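Local coordinates for bromodomain adjacent to zinc finger domain protein 2B (Homo sapiens, PDB 6FHQ) that probably reads chromatin by binding the N-terminal tail of histone H3 through its PHD zinc finger, at the 2-azanyl-~{N}-(1,3-thiazol-2-yl)ethanamide site. Coordinates in Å, arbitrary orientation; residue numbers count along the deposited sequence, not the author numbering.

The 2-azanyl-~{N}-(1,3-thiazol-2-yl)ethanamide site. Residues 18-19, 21-23, 25, 43-44, 46-48. With DE5 (2-azanyl-~{N}-(1,3-thiazol-2-yl)ethanamide), chain B.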
ATOM      1  N   GLU A  18       8.004   6.257   3.639  1.00 35.48           N
ATOM      2  CA  GLU A  18       6.729   5.974   4.239  1.00 39.37           C
ATOM      3  C   GLU A  18       5.584   6.890   3.795  1.00 39.08           C
ATOM      4  O   GLU A  18       4.431   6.474   3.825  1.00 40.85           O
ATOM      5  CB  GLU A  18       6.900   6.037   5.779  1.00 43.81           C
ATOM      6  CG  GLU A  18       7.746   4.853   6.281  1.00 48.88           C
ATOM      7  CD  GLU A  18       8.819   5.232   7.316  1.00 58.41           C
ATOM      8  OE1 GLU A  18       8.823   6.388   7.813  1.00 70.41           O
ATOM      9  OE2 GLU A  18       9.664   4.361   7.647  1.00 63.08           O
ATOM     10  N   GLU A  19       5.931   8.108   3.403  1.00 38.34           N
ATOM     11  CA  GLU A  19       5.029   9.086   2.774  1.00 42.86           C
ATOM     12  C   GLU A  19       4.464   8.619   1.412  1.00 40.27           C
ATOM     13  O   GLU A  19       3.544   9.232   0.861  1.00 42.17           O
ATOM     14  CB  GLU A  19       5.802  10.401   2.600  1.00 46.35           C
ATOM     15  CG  GLU A  19       5.178  11.436   1.672  1.00 51.98           C
ATOM     16  CD  GLU A  19       5.290  12.846   2.227  1.00 55.47           C
ATOM     17  OE1 GLU A  19       4.522  13.177   3.170  1.00 53.42           O
ATOM     18  OE2 GLU A  19       6.133  13.620   1.718  1.00 61.89           O
ATOM     19  N   LEU A  21       4.252   5.176   0.795  1.00 27.96           N
ATOM     20  CA  LEU A  21       3.969   3.797   0.980  1.00 29.19           C
ATOM     21  C   LEU A  21       2.451   3.693   1.320  1.00 29.57           C
ATOM     22  O   LEU A  21       2.026   3.952   2.461  1.00 28.74           O
ATOM     23  CB  LEU A  21       4.871   3.248   2.070  1.00 29.26           C
ATOM     24  CG  LEU A  21       4.621   1.801   2.473  1.00 29.97           C
ATOM     25  CD1 LEU A  21       4.737   0.842   1.295  1.00 29.06           C
ATOM     26  CD2 LEU A  21       5.551   1.410   3.655  1.00 30.79           C
ATOM     27  N   LEU A  22       1.652   3.320   0.320  1.00 26.63           N
ATOM     28  CA  LEU A  22       0.230   3.454   0.463  1.00 28.19           C
ATOM     29  C   LEU A  22      -0.231   2.238   1.193  1.00 27.19           C
ATOM     30  O   LEU A  22       0.116   1.153   0.784  1.00 26.56           O
ATOM     31  CB  LEU A  22      -0.488   3.501  -0.879  1.00 27.10           C
ATOM     32  CG  LEU A  22      -0.042   4.543  -1.853  1.00 27.78           C
ATOM     33  CD1 LEU A  22      -0.907   4.485  -3.113  1.00 27.63           C
ATOM     34  CD2 LEU A  22      -0.062   5.929  -1.227  1.00 30.91           C
ATOM     35  N   LEU A  23      -1.094   2.420   2.171  1.00 27.46           N
ATOM     36  CA  LEU A  23      -1.565   1.313   3.014  1.00 29.70           C
ATOM     37  C   LEU A  23      -2.981   1.064   2.733  1.00 28.38           C
ATOM     38  O   LEU A  23      -3.806   1.987   2.881  1.00 27.59           O
ATOM     39  CB  LEU A  23      -1.459   1.713   4.473  1.00 31.81           C
ATOM     40  CG  LEU A  23      -0.035   2.088   4.913  1.00 34.48           C
ATOM     41  CD1 LEU A  23      -0.084   2.339   6.438  1.00 37.92           C
ATOM     42  CD2 LEU A  23       0.914   0.946   4.563  1.00 36.49           C
ATOM     43  N   ASP A  25      -6.603   0.288   3.209  1.00 31.76           N
ATOM     44  CA  ASP A  25      -7.571   0.256   4.320  1.00 37.17           C
ATOM     45  C   ASP A  25      -8.399  -1.014   4.254  1.00 42.07           C
ATOM     46  O   ASP A  25      -9.070  -1.367   5.225  1.00 43.71           O
ATOM     47  CB  ASP A  25      -8.493   1.456   4.258  1.00 40.73           C
ATOM     48  CG  ASP A  25      -7.795   2.733   4.657  1.00 41.68           C
ATOM     49  OD1 ASP A  25      -7.544   2.909   5.860  1.00 44.51           O
ATOM     50  OD2 ASP A  25      -7.382   3.500   3.756  1.00 45.97           O
ATOM     51  N   ILE A  43      -0.787  11.291  -4.682  1.00 37.61           N
ATOM     52  CA  ILE A  43      -0.897  10.754  -3.297  1.00 40.69           C
ATOM     53  C   ILE A  43      -2.358  10.842  -2.787  1.00 38.78           C
ATOM     54  O   ILE A  43      -2.974  11.927  -2.815  1.00 37.05           O
ATOM     55  CB  ILE A  43       0.066  11.422  -2.294  1.00 42.88           C
ATOM     56  CG1 ILE A  43       1.525  11.111  -2.659  1.00 47.01           C
ATOM     57  CG2 ILE A  43      -0.148  10.888  -0.879  1.00 41.44           C
ATOM     58  CD1 ILE A  43       2.490  12.216  -2.243  1.00 47.85           C
ATOM     59  N   PRO A  44      -2.934   9.697  -2.370  1.00 32.72           N
ATOM     60  CA  PRO A  44      -4.360   9.727  -2.073  1.00 31.79           C
ATOM     61  C   PRO A  44      -4.588  10.672  -0.928  1.00 34.60           C
ATOM     62  O   PRO A  44      -3.799  10.687   0.020  1.00 34.56           O
ATOM     63  CB  PRO A  44      -4.689   8.271  -1.639  1.00 32.14           C
ATOM     64  CG  PRO A  44      -3.664   7.444  -2.358  1.00 32.19           C
ATOM     65  CD  PRO A  44      -2.408   8.309  -2.429  1.00 33.42           C
ATOM     66  N   GLY A  46      -7.298  10.761   1.015  1.00 33.64           N
ATOM     67  CA  GLY A  46      -8.057  10.118   2.069  1.00 34.36           C
ATOM     68  C   GLY A  46      -7.619   8.667   2.253  1.00 34.13           C
ATOM     69  O   GLY A  46      -6.451   8.345   2.505  1.00 33.32           O
ATOM     70  N   ASP A  47      -8.545   7.770   2.070  1.00 35.49           N
ATOM     71  CA  ASP A  47      -8.193   6.361   2.186  1.00 35.16           C
ATOM     72  C   ASP A  47      -7.867   5.731   0.859  1.00 31.03           C
ATOM     73  O   ASP A  47      -8.152   6.279  -0.168  1.00 30.48           O
ATOM     74  CB  ASP A  47      -9.271   5.630   2.900  1.00 37.75           C
ATOM     75  CG  ASP A  47      -9.367   6.044   4.381  1.00 39.39           C
ATOM     76  OD1 ASP A  47      -8.315   6.158   5.155  1.00 39.05           O
ATOM     77  OD2 ASP A  47     -10.513   6.160   4.785  1.00 47.72           O
ATOM     78  N   TRP A  48      -7.138   4.635   0.946  1.00 30.26           N
ATOM     79  CA  TRP A  48      -6.585   3.897  -0.185  1.00 27.55           C
ATOM     80  C   TRP A  48      -7.093   2.458  -0.115  1.00 26.59           C
ATOM     81  O   TRP A  48      -7.030   1.853   0.938  1.00 26.99           O
ATOM     82  CB  TRP A  48      -5.079   3.835  -0.053  1.00 27.23           C
ATOM     83  CG  TRP A  48      -4.438   3.048  -1.109  1.00 26.60           C
ATOM     84  CD1 TRP A  48      -3.725   1.902  -0.962  1.00 26.61           C
ATOM     85  CD2 TRP A  48      -4.522   3.297  -2.479  1.00 28.31           C
ATOM     86  NE1 TRP A  48      -3.326   1.449  -2.157  1.00 26.21           N
ATOM     87  CE2 TRP A  48      -3.836   2.261  -3.127  1.00 28.22           C
ATOM     88  CE3 TRP A  48      -5.170   4.259  -3.239  1.00 28.93           C
ATOM     89  CZ2 TRP A  48      -3.677   2.222  -4.493  1.00 28.55           C
ATOM     90  CZ3 TRP A  48      -5.039   4.213  -4.603  1.00 29.92           C
ATOM     91  CH2 TRP A  48      -4.284   3.196  -5.228  1.00 28.30           C
TER
HETATM   92  C4  DE5 B2003      -2.925   5.832   3.032  1.00 48.00           C
HETATM   93  C5  DE5 B2003      -4.451   5.571   3.289  1.00 43.00           C
HETATM   94  N1  DE5 B2003      -1.024   8.772   2.134  1.00 56.20           N
HETATM   95  N2  DE5 B2003      -2.638   7.158   2.782  1.00 53.08           N
HETATM   96  C3  DE5 B2003      -1.365   7.559   2.590  1.00 53.95           C
HETATM   97  N3  DE5 B2003      -4.729   4.230   3.904  1.00 35.36           N
HETATM   98  C2  DE5 B2003       0.318   8.984   2.016  1.00 54.74           C
HETATM   99  C1  DE5 B2003       1.074   7.923   2.369  1.00 60.65           C
HETATM  100  S1  DE5 B2003       0.066   6.681   2.876  1.00 59.94           S
HETATM  101  O1  DE5 B2003      -2.079   4.919   3.124  1.00 35.84           O
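The Trp48 indole carries CD1 of Leu22 over the centre of one face, 3.6 Å above the plane, while the carbonyl carbon of Leu23 sits in plane at its edge. The ring itself does not stack on DE5; CG anti to the backbone N (chi1 177°) turns the indole away, and Trp48 CB does the touching, 3.8 Å from the methylene C5 of DE5. Beneath the thiazole, Leu22 CD2 lies almost straight under DE5 S1 at 4.2 Å. Ile43 CG2 comes obliquely from the same side, near the rim, 3.5 Å from DE5 C2, and backbone oxygens of Glu19 and Leu21 lie around the periphery by C1 and S1.

Polar recognition concentrates on the aminoacetamide arm. Leu23 N donates to the amide oxygen O1 of DE5 at 2.8 Å, nearly straight at 165°. Leu23 O accepts from the terminal amine N3 of DE5 at 2.6 Å, in the carbonyl plane with a C=O...N angle of 155°. Asp25 OD2 accepts from DE5 N3 at 2.8 Å, met from above the carboxylate plane. Asp25 OD2 also takes Trp48 N at 3.0 Å, nearly along its C-O axis, so the Trp48 backbone N-H helps hold the carboxylate in place; its charge would probably favour a protonated amine. Two acceptors thus grip N3, plausibly mimicking the histone H3 N-terminus, and the protein hides 236 of the fragment's 307 Å².

DE5 lies between strand 21-23 and the 43-48 loop that leads to helix 51-57 of this BAZ2B PHD zinc finger.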